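Long-range contacts in DNA polymerase (Pyrobaculum calidifontis, PDB 5MDN), which probably catalyses template-directed extension of DNA, adding deoxyribonucleotides from their triphosphates and releasing diphosphate, as a member of polymerase family B: residues Y432-D437 with H459-A464; P455-R460 with A531-A536; M377-A382 with A523-K528. All coordinates share one frame; numbering follows the deposited sequence.

Contact 1 (Y432-D437 with H459-A464); sequences YNLSPD and HRFRKA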
loop_
_atom_site.group_PDB
_atom_site.type_symbol
_atom_site.label_atom_id
_atom_site.label_comp_id
_atom_site.label_asym_id
_atom_site.label_seq_id
_atom_site.Cartn_x
_atom_site.Cartn_y
_atom_site.Cartn_z
ATOM N N TYR A 432 -10.326 -8.678 -27.111
ATOM C CA TYR A 432 -9.343 -9.263 -28.013
ATOM C C TYR A 432 -8.697 -10.522 -27.454
ATOM O O TYR A 432 -7.824 -11.099 -28.114
ATOM C CB TYR A 432 -8.271 -8.224 -28.360
ATOM C CG TYR A 432 -8.832 -7.038 -29.109
ATOM C CD1 TYR A 432 -9.354 -7.186 -30.388
ATOM C CD2 TYR A 432 -8.866 -5.776 -28.529
ATOM C CE1 TYR A 432 -9.877 -6.110 -31.076
ATOM C CE2 TYR A 432 -9.390 -4.693 -29.210
ATOM C CZ TYR A 432 -9.893 -4.866 -30.482
ATOM O OH TYR A 432 -10.415 -3.791 -31.164
ATOM N N ASN A 433 -9.105 -10.962 -26.263
ATOM C CA ASN A 433 -8.700 -12.251 -25.703
ATOM C C ASN A 433 -7.179 -12.361 -25.586
ATOM O O ASN A 433 -6.566 -13.340 -26.017
ATOM C CB ASN A 433 -9.280 -13.404 -26.527
ATOM C CG ASN A 433 -9.307 -14.709 -25.761
ATOM O OD1 ASN A 433 -10.080 -14.871 -24.817
ATOM N ND2 ASN A 433 -8.476 -15.655 -26.176
ATOM N N LEU A 434 -6.568 -11.341 -24.990
ATOM C CA LEU A 434 -5.127 -11.325 -24.772
ATOM C C LEU A 434 -4.799 -12.041 -23.467
ATOM O O LEU A 434 -5.412 -11.765 -22.431
ATOM C CB LEU A 434 -4.595 -9.891 -24.739
ATOM C CG LEU A 434 -4.462 -9.090 -26.040
ATOM C CD1 LEU A 434 -4.852 -9.901 -27.271
ATOM C CD2 LEU A 434 -5.274 -7.806 -25.962
ATOM N N SER A 435 -3.818 -12.944 -23.520
ATOM C CA SER A 435 -3.430 -13.765 -22.379
ATOM C C SER A 435 -2.166 -14.540 -22.729
ATOM O O SER A 435 -1.914 -14.808 -23.912
ATOM C CB SER A 435 -4.558 -14.725 -21.991
ATOM O OG SER A 435 -4.328 -15.305 -20.720
ATOM N N PRO A 436 -1.332 -14.891 -21.743
ATOM C CA PRO A 436 -0.144 -15.705 -22.058
ATOM C C PRO A 436 -0.473 -17.006 -22.769
ATOM O O PRO A 436 0.277 -17.432 -23.657
ATOM C CB PRO A 436 0.483 -15.946 -20.678
ATOM C CG PRO A 436 0.045 -14.782 -19.861
ATOM C CD PRO A 436 -1.342 -14.449 -20.338
ATOM N N ASP A 437 -1.581 -17.654 -22.406
ATOM C CA ASP A 437 -1.941 -18.944 -22.979
ATOM C C ASP A 437 -2.562 -18.842 -24.368
ATOM O O ASP A 437 -2.677 -19.868 -25.048
ATOM C CB ASP A 437 -2.901 -19.679 -22.039
ATOM C CG ASP A 437 -3.912 -18.752 -21.395
ATOM O OD1 ASP A 437 -3.496 -17.698 -20.864
ATOM O OD2 ASP A 437 -5.119 -19.074 -21.412
ATOM N N HIS A 459 1.739 -9.034 -32.917
ATOM C CA HIS A 459 1.568 -10.279 -32.185
ATOM C C HIS A 459 0.189 -10.876 -32.447
ATOM O O HIS A 459 -0.790 -10.161 -32.675
ATOM C CB HIS A 459 1.779 -10.056 -30.688
ATOM C CG HIS A 459 3.142 -9.542 -30.348
ATOM N ND1 HIS A 459 4.298 -10.121 -30.827
ATOM C CD2 HIS A 459 3.534 -8.496 -29.584
ATOM C CE1 HIS A 459 5.343 -9.455 -30.370
ATOM N NE2 HIS A 459 4.906 -8.465 -29.612
ATOM N N ARG A 460 0.118 -12.205 -32.408
ATOM C CA ARG A 460 -1.075 -12.942 -32.803
ATOM C C ARG A 460 -1.638 -13.714 -31.619
ATOM O O ARG A 460 -0.888 -14.288 -30.824
ATOM C CB ARG A 460 -0.775 -13.900 -33.955
ATOM C CG ARG A 460 0.697 -14.065 -34.250
ATOM C CD ARG A 460 0.884 -14.839 -35.537
ATOM N NE ARG A 460 0.111 -16.076 -35.531
ATOM C CZ ARG A 460 -0.295 -16.714 -36.625
ATOM N NH1 ARG A 460 -0.003 -16.236 -37.828
ATOM N NH2 ARG A 460 -0.992 -17.836 -36.513
ATOM N N PHE A 461 -2.965 -13.722 -31.507
ATOM C CA PHE A 461 -3.645 -14.306 -30.361
ATOM C C PHE A 461 -4.840 -15.132 -30.814
ATOM O O PHE A 461 -5.490 -14.828 -31.819
ATOM C CB PHE A 461 -4.114 -13.234 -29.366
ATOM C CG PHE A 461 -2.990 -12.510 -28.678
ATOM C CD1 PHE A 461 -2.327 -11.477 -29.319
ATOM C CD2 PHE A 461 -2.605 -12.849 -27.389
ATOM C CE1 PHE A 461 -1.297 -10.802 -28.695
ATOM C CE2 PHE A 461 -1.572 -12.173 -26.757
ATOM C CZ PHE A 461 -0.919 -11.148 -27.414
ATOM N N ARG A 462 -5.158 -16.149 -30.072
ATOM C CA ARG A 462 -6.255 -16.937 -30.464
ATOM C C ARG A 462 -7.508 -16.350 -30.008
ATOM O O ARG A 462 -7.607 -15.920 -28.927
ATOM C CB ARG A 462 -6.168 -18.299 -29.831
ATOM C CG ARG A 462 -4.783 -18.866 -29.840
ATOM C CD ARG A 462 -4.700 -20.023 -28.883
ATOM N NE ARG A 462 -5.713 -20.999 -29.198
ATOM C CZ ARG A 462 -5.443 -22.162 -29.762
ATOM N NH1 ARG A 462 -4.193 -22.464 -30.064
ATOM N NH2 ARG A 462 -6.419 -23.007 -30.018
ATOM N N LYS A 463 -8.476 -16.343 -30.882
ATOM C CA LYS A 463 -9.814 -15.910 -30.592
ATOM C C LYS A 463 -10.570 -16.971 -29.796
ATOM O O LYS A 463 -11.450 -16.651 -29.041
ATOM C CB LYS A 463 -10.496 -15.751 -31.928
ATOM C CG LYS A 463 -11.410 -14.562 -32.092
ATOM C CD LYS A 463 -11.603 -14.204 -33.560
ATOM C CE LYS A 463 -12.997 -13.623 -33.813
ATOM N NZ LYS A 463 -13.261 -13.187 -35.214
ATOM N N ALA A 464 -10.159 -18.220 -30.052
ATOM C CA ALA A 464 -10.539 -19.566 -29.619
ATOM C C ALA A 464 -11.325 -19.764 -28.383
ATOM O O ALA A 464 -12.466 -19.401 -28.318
ATOM C CB ALA A 464 -9.296 -20.455 -29.649
#

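Contact 2 (P455-R460 with A531-A536); sequences PEVGHR and AESVTA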
loop_
_atom_site.group_PDB
_atom_site.type_symbol
_atom_site.label_atom_id
_atom_site.label_comp_id
_atom_site.label_asym_id
_atom_site.label_seq_id
_atom_site.Cartn_x
_atom_site.Cartn_y
_atom_site.Cartn_z
ATOM N N PRO A 455 -2.338 -4.338 -33.382
ATOM C CA PRO A 455 -1.873 -3.278 -34.287
ATOM C C PRO A 455 -0.379 -3.006 -34.131
ATOM O O PRO A 455 0.206 -3.203 -33.064
ATOM C CB PRO A 455 -2.723 -2.067 -33.883
ATOM C CG PRO A 455 -3.231 -2.378 -32.503
ATOM C CD PRO A 455 -3.407 -3.870 -32.486
ATOM N N GLU A 456 0.212 -2.507 -35.217
ATOM C CA GLU A 456 1.535 -2.850 -35.727
ATOM C C GLU A 456 2.608 -3.239 -34.710
ATOM O O GLU A 456 3.769 -2.837 -34.828
ATOM C CB GLU A 456 2.028 -1.697 -36.604
ATOM C CG GLU A 456 3.090 -2.091 -37.637
ATOM C CD GLU A 456 3.494 -0.945 -38.555
ATOM O OE1 GLU A 456 2.796 0.094 -38.584
ATOM O OE2 GLU A 456 4.533 -1.083 -39.233
ATOM N N VAL A 457 2.233 -3.963 -33.666
ATOM C CA VAL A 457 3.263 -4.703 -32.957
ATOM C C VAL A 457 3.329 -6.100 -33.555
ATOM O O VAL A 457 4.377 -6.753 -33.505
ATOM C CB VAL A 457 3.039 -4.726 -31.436
ATOM C CG1 VAL A 457 1.871 -5.593 -31.082
ATOM C CG2 VAL A 457 4.307 -5.202 -30.756
ATOM N N GLY A 458 2.221 -6.546 -34.151
ATOM C CA GLY A 458 2.159 -7.750 -34.951
ATOM C C GLY A 458 2.115 -9.053 -34.192
ATOM O O GLY A 458 2.421 -10.101 -34.769
ATOM N N HIS A 459 1.739 -9.034 -32.917
ATOM C CA HIS A 459 1.568 -10.279 -32.185
ATOM C C HIS A 459 0.189 -10.876 -32.447
ATOM O O HIS A 459 -0.790 -10.161 -32.675
ATOM C CB HIS A 459 1.779 -10.056 -30.688
ATOM C CG HIS A 459 3.142 -9.542 -30.348
ATOM N ND1 HIS A 459 4.298 -10.121 -30.827
ATOM C CD2 HIS A 459 3.534 -8.496 -29.584
ATOM C CE1 HIS A 459 5.343 -9.455 -30.370
ATOM N NE2 HIS A 459 4.906 -8.465 -29.612
ATOM N N ARG A 460 0.118 -12.205 -32.408
ATOM C CA ARG A 460 -1.075 -12.942 -32.803
ATOM C C ARG A 460 -1.638 -13.714 -31.619
ATOM O O ARG A 460 -0.888 -14.288 -30.824
ATOM C CB ARG A 460 -0.775 -13.900 -33.955
ATOM C CG ARG A 460 0.697 -14.065 -34.250
ATOM C CD ARG A 460 0.884 -14.839 -35.537
ATOM N NE ARG A 460 0.111 -16.076 -35.531
ATOM C CZ ARG A 460 -0.295 -16.714 -36.625
ATOM N NH1 ARG A 460 -0.003 -16.236 -37.828
ATOM N NH2 ARG A 460 -0.992 -17.836 -36.513
ATOM N N ALA A 531 1.657 -7.695 -22.768
ATOM C CA ALA A 531 1.724 -6.293 -22.362
ATOM C C ALA A 531 1.881 -5.375 -23.568
ATOM O O ALA A 531 1.157 -4.383 -23.707
ATOM C CB ALA A 531 2.874 -6.090 -21.374
ATOM N N GLU A 532 2.823 -5.696 -24.458
ATOM C CA GLU A 532 3.039 -4.866 -25.638
ATOM C C GLU A 532 1.809 -4.830 -26.539
ATOM O O GLU A 532 1.536 -3.808 -27.179
ATOM C CB GLU A 532 4.259 -5.366 -26.411
ATOM C CG GLU A 532 5.579 -5.134 -25.688
ATOM C CD GLU A 532 6.775 -5.651 -26.464
ATOM O OE1 GLU A 532 6.570 -6.373 -27.464
ATOM O OE2 GLU A 532 7.918 -5.334 -26.074
ATOM N N SER A 533 1.061 -5.933 -26.611
ATOM C CA SER A 533 -0.166 -5.938 -27.401
ATOM C C SER A 533 -1.252 -5.095 -26.744
ATOM O O SER A 533 -2.032 -4.431 -27.436
ATOM C CB SER A 533 -0.652 -7.370 -27.613
ATOM O OG SER A 533 0.311 -8.131 -28.319
ATOM N N VAL A 534 -1.327 -5.116 -25.410
ATOM C CA VAL A 534 -2.325 -4.309 -24.713
ATOM C C VAL A 534 -2.049 -2.823 -24.914
ATOM O O VAL A 534 -2.975 -2.033 -25.134
ATOM C CB VAL A 534 -2.370 -4.685 -23.221
ATOM C CG1 VAL A 534 -3.336 -3.780 -22.473
ATOM C CG2 VAL A 534 -2.781 -6.137 -23.051
ATOM N N THR A 535 -0.777 -2.418 -24.841
ATOM C CA THR A 535 -0.431 -1.016 -25.059
ATOM C C THR A 535 -0.763 -0.577 -26.480
ATOM O O THR A 535 -1.304 0.516 -26.689
ATOM C CB THR A 535 1.053 -0.782 -24.772
ATOM O OG1 THR A 535 1.844 -1.470 -25.748
ATOM C CG2 THR A 535 1.416 -1.287 -23.389
ATOM N N ALA A 536 -0.440 -1.414 -27.470
ATOM C CA ALA A 536 -0.638 -1.025 -28.861
ATOM C C ALA A 536 -2.117 -0.856 -29.181
ATOM O O ALA A 536 -2.503 0.094 -29.871
ATOM C CB ALA A 536 -0.000 -2.053 -29.794
#

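Contact 3 (M377-A382 with A523-K528); sequences MLLRYA and ARWYKK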
loop_
_atom_site.group_PDB
_atom_site.type_symbol
_atom_site.label_atom_id
_atom_site.label_comp_id
_atom_site.label_asym_id
_atom_site.label_seq_id
_atom_site.Cartn_x
_atom_site.Cartn_y
_atom_site.Cartn_z
ATOM N N MET A 377 -4.915 -13.089 -6.034
ATOM C CA MET A 377 -6.226 -13.309 -6.636
ATOM C C MET A 377 -6.142 -14.329 -7.764
ATOM O O MET A 377 -6.950 -15.262 -7.832
ATOM C CB MET A 377 -6.801 -11.990 -7.149
ATOM C CG MET A 377 -8.252 -12.083 -7.596
ATOM S SD MET A 377 -8.957 -10.481 -8.022
ATOM C CE MET A 377 -7.938 -10.038 -9.426
ATOM N N LEU A 378 -5.175 -14.155 -8.671
ATOM C CA LEU A 378 -5.053 -15.056 -9.813
ATOM C C LEU A 378 -4.746 -16.484 -9.378
ATOM O O LEU A 378 -5.193 -17.435 -10.028
ATOM C CB LEU A 378 -3.980 -14.545 -10.775
ATOM C CG LEU A 378 -4.290 -13.202 -11.442
ATOM C CD1 LEU A 378 -3.159 -12.782 -12.366
ATOM C CD2 LEU A 378 -5.610 -13.266 -12.195
ATOM N N LEU A 379 -3.988 -16.656 -8.289
ATOM C CA LEU A 379 -3.769 -17.995 -7.750
ATOM C C LEU A 379 -5.079 -18.627 -7.306
ATOM O O LEU A 379 -5.294 -19.830 -7.490
ATOM C CB LEU A 379 -2.797 -17.949 -6.574
ATOM C CG LEU A 379 -1.314 -17.684 -6.806
ATOM C CD1 LEU A 379 -0.607 -17.720 -5.468
ATOM C CD2 LEU A 379 -0.728 -18.705 -7.756
ATOM N N ARG A 380 -5.970 -17.827 -6.717
ATOM C CA ARG A 380 -7.266 -18.343 -6.292
ATOM C C ARG A 380 -8.118 -18.729 -7.494
ATOM O O ARG A 380 -8.756 -19.787 -7.497
ATOM C CB ARG A 380 -7.983 -17.306 -5.427
ATOM C CG ARG A 380 -9.062 -17.873 -4.521
ATOM C CD ARG A 380 -9.625 -16.798 -3.607
ATOM N NE ARG A 380 -8.821 -16.625 -2.399
ATOM C CZ ARG A 380 -9.153 -17.112 -1.206
ATOM N NH1 ARG A 380 -10.276 -17.801 -1.058
ATOM N NH2 ARG A 380 -8.365 -16.907 -0.161
ATOM N N TYR A 381 -8.146 -17.877 -8.522
ATOM C CA TYR A 381 -8.857 -18.218 -9.751
ATOM C C TYR A 381 -8.220 -19.412 -10.449
ATOM O O TYR A 381 -8.925 -20.285 -10.970
ATOM C CB TYR A 381 -8.899 -17.013 -10.692
ATOM C CG TYR A 381 -10.037 -16.055 -10.418
ATOM C CD1 TYR A 381 -11.304 -16.287 -10.938
ATOM C CD2 TYR A 381 -9.846 -14.915 -9.648
ATOM C CE1 TYR A 381 -12.350 -15.415 -10.693
ATOM C CE2 TYR A 381 -10.886 -14.037 -9.397
ATOM C CZ TYR A 381 -12.135 -14.293 -9.923
ATOM O OH TYR A 381 -13.171 -13.424 -9.676
ATOM N N ALA A 382 -6.884 -19.457 -10.493
ATOM C CA ALA A 382 -6.196 -20.562 -11.154
ATOM C C ALA A 382 -6.554 -21.908 -10.540
ATOM O O ALA A 382 -6.591 -22.920 -11.249
ATOM C CB ALA A 382 -4.684 -20.346 -11.107
ATOM N N ALA A 523 6.424 -11.407 -12.578
ATOM C CA ALA A 523 5.079 -11.912 -12.352
ATOM C C ALA A 523 4.947 -13.333 -12.888
ATOM O O ALA A 523 5.638 -13.730 -13.830
ATOM C CB ALA A 523 4.029 -11.013 -13.009
ATOM N N ARG A 524 4.048 -14.093 -12.263
ATOM C CA ARG A 524 3.833 -15.481 -12.652
ATOM C C ARG A 524 3.275 -15.573 -14.067
ATOM O O ARG A 524 3.770 -16.346 -14.896
ATOM C CB ARG A 524 2.901 -16.142 -11.640
ATOM C CG ARG A 524 3.569 -16.200 -10.292
ATOM C CD ARG A 524 2.686 -16.602 -9.134
ATOM N NE ARG A 524 3.314 -16.120 -7.904
ATOM C CZ ARG A 524 3.129 -16.627 -6.692
ATOM N NH1 ARG A 524 2.336 -17.671 -6.519
ATOM N NH2 ARG A 524 3.759 -16.093 -5.653
ATOM N N TRP A 525 2.239 -14.787 -14.358
ATOM C CA TRP A 525 1.624 -14.746 -15.678
ATOM C C TRP A 525 2.169 -13.605 -16.531
ATOM O O TRP A 525 1.435 -13.033 -17.345
ATOM C CB TRP A 525 0.105 -14.647 -15.547
ATOM C CG TRP A 525 -0.520 -15.947 -15.166
ATOM C CD1 TRP A 525 -0.887 -16.953 -16.007
ATOM C CD2 TRP A 525 -0.825 -16.399 -13.841
ATOM N NE1 TRP A 525 -1.416 -17.999 -15.291
ATOM C CE2 TRP A 525 -1.387 -17.684 -13.959
ATOM C CE3 TRP A 525 -0.681 -15.839 -12.569
ATOM C CZ2 TRP A 525 -1.807 -18.419 -12.853
ATOM C CZ3 TRP A 525 -1.099 -16.570 -11.472
ATOM C CH2 TRP A 525 -1.655 -17.845 -11.621
ATOM N N TYR A 526 3.445 -13.268 -16.355
ATOM C CA TYR A 526 4.087 -12.257 -17.182
ATOM C C TYR A 526 4.397 -12.819 -18.563
ATOM O O TYR A 526 4.991 -13.893 -18.692
ATOM C CB TYR A 526 5.373 -11.755 -16.529
ATOM C CG TYR A 526 6.212 -10.905 -17.459
ATOM C CD1 TYR A 526 5.808 -9.624 -17.816
ATOM C CD2 TYR A 526 7.398 -11.389 -17.995
ATOM C CE1 TYR A 526 6.564 -8.848 -18.674
ATOM C CE2 TYR A 526 8.161 -10.622 -18.854
ATOM C CZ TYR A 526 7.739 -9.351 -19.189
ATOM O OH TYR A 526 8.494 -8.581 -20.043
ATOM N N LYS A 527 3.990 -12.085 -19.596
ATOM C CA LYS A 527 4.402 -12.363 -20.967
ATOM C C LYS A 527 4.548 -11.033 -21.687
ATOM O O LYS A 527 3.596 -10.247 -21.735
ATOM C CB LYS A 527 3.394 -13.266 -21.683
ATOM C CG LYS A 527 3.813 -13.661 -23.085
ATOM C CD LYS A 527 5.023 -14.581 -23.044
ATOM C CE LYS A 527 4.626 -16.047 -23.119
ATOM N NZ LYS A 527 4.076 -16.399 -24.453
ATOM N N LYS A 528 5.742 -10.779 -22.231
ATOM C CA LYS A 528 6.029 -9.473 -22.820
ATOM C C LYS A 528 5.093 -9.163 -23.981
ATOM O O LYS A 528 4.625 -8.028 -24.122
ATOM C CB LYS A 528 7.483 -9.417 -23.287
ATOM C CG LYS A 528 7.880 -8.081 -23.889
ATOM C CD LYS A 528 9.339 -8.069 -24.305
ATOM C CE LYS A 528 9.551 -8.922 -25.546
ATOM N NZ LYS A 528 10.975 -8.945 -25.976
#

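Contact 1 (Y432-D437 with H459-A464)
Leu434 and Phe461 meet at about a right angle, the leucine reaching down onto the aromatic ring from one face. Its CD1 stands 3.6 Å from the centroid of the Phe461 ring and 14° off the normal, a clear CH-pi contact. Phe461 points from its strand toward the loop, and with CG anti to the carbonyl carbon (chi1 -67°) it turns a face to Leu434. At the ring edge, in plane, Ser435 O approaches Phe461 CE2 at 3.9 Å. Asn433 adds the polar half: its ND2 donates to Arg462 O at 2.9 Å, in the carbonyl plane though tilted from its own amide plane, while its OD1 accepts from Gly467 N. An alanine in place of Phe461 would take away the ring face beneath Leu434 CD1 and would probably loosen the packing of the loop on the strand. Asn433, with positive phi, is the C-prime residue of the Schellman motif ending helix 424-431, a helix that opens within DFSSMYPNI, this protein's version of family B motif A. The loop leaving this helix rests on strand 460-462, whose Phe461 pairs with Val452 of strand 451-453 and also packs on Val530 and Ser533 of helix 528-551.

Contact 2 (P455-R460 with A531-A536)
A loop and a helix run alongside each other here, with the CA atoms of Pro455 and Ala536 6.0 Å apart and those of Val457 and Ser533 at 6.6 Å. The loop is the turn of a beta hairpin, joining strand 451-453 to its antiparallel partner 460-462, and it passes through Gly458 with positive phi. Residues 531-536 belong to the long helix 528-551, and Glu532, Ser533 and Ala536 make up the face turned to the hairpin.

At the Pro455 end the packing is mostly van der Waals: Ala536 CB sits 3.5 Å from Pro455 O, and Val457 CG1 comes within 4.2 Å of the same CB. Val457 CG1 occupies the crowded position between the backbone N and the carbonyl carbon, while CG2, anti to N, is turned toward the Glu532 carboxylate, the two side chains crossing at about a right angle.

At the other end, His459 presents its edge to the helix. Ser533 OG lies in the plane of the imidazole, 3.5 Å from His459 CD2, but its hydrogen bond is made to Glu529 O one turn back. Glu532, extended beyond CG, brings its carboxylate nearly coplanar with the imidazole, 18° apart, and His459 NE2 gives a weak but straight hydrogen bond to Glu532 OE1, 3.4 Å long with an N-H...O angle of 165°.

Contact 3 (M377-A382 with A523-K528)
Segment 523-528, from the loop between helices 514-519 and 528-551, opens with a type I beta turn from Ala523 to Tyr526 that places Arg524 and Trp525 against helix 370-384. Arg524 leads. With CG anti to the carbonyl carbon and the chain extended from CG to NE, it crosses Leu379 at about a right angle, so that its NH1 lies beside both leucine methyls, 3.5 Å from Leu379 CD2. The NE end is held by a salt bridge to Glu375, one turn earlier on the same helix, while Arg392 and Arg395 bring like charges close to its two terminal nitrogens.

Trp525 follows and carries most of the packing. Its CG also lies anti to the carbonyl carbon (chi1 -76°), sending the six-membered ring toward the helix, where three residues receive it: Leu378 CB at 3.6 Å from CZ3, Leu379 CD2 at 4.1 Å from CH2, and Ala382 CB at 3.9 Å from CZ2. Leu378 and the indole slide past each other in opposite directions, and Phe468 and Pro390 also touch the indole. After Tyr526 the chain reaches Lys527, the N-cap residue of helix 528-551.

The chemistry is that of a buried, largely hydrocarbon interface that also takes in a charged group. The helix's aliphatic groups meet the indole by van der Waals packing alone, whereas the guanidinium, lying against Leu379 and near two arginines, probably depends on Glu375 to balance its charge.

How the contacts relate
These contacts illustrate how one region of a polymerase grades from surface to interior. Contact 3 is buried and mainly apolar, with one guanidinium drawn into it; contact 1 is partly buried and mixes ring packing with a hydrogen bond from an asparagine amide to a backbone carbonyl; contact 2 lies at the surface, where small apolar groups join a weak polar link. Contacts 1 and 2 share His459 and Arg460 and use two parts of one hairpin: its second strand meets the loop after helix 424-431, its turn meets helix 528-551. Contact 3 holds the loop leading into that helix. Pro436 of contact 1 packs on Trp525 O, while contacts 2 and 3 adjoin only through sequence.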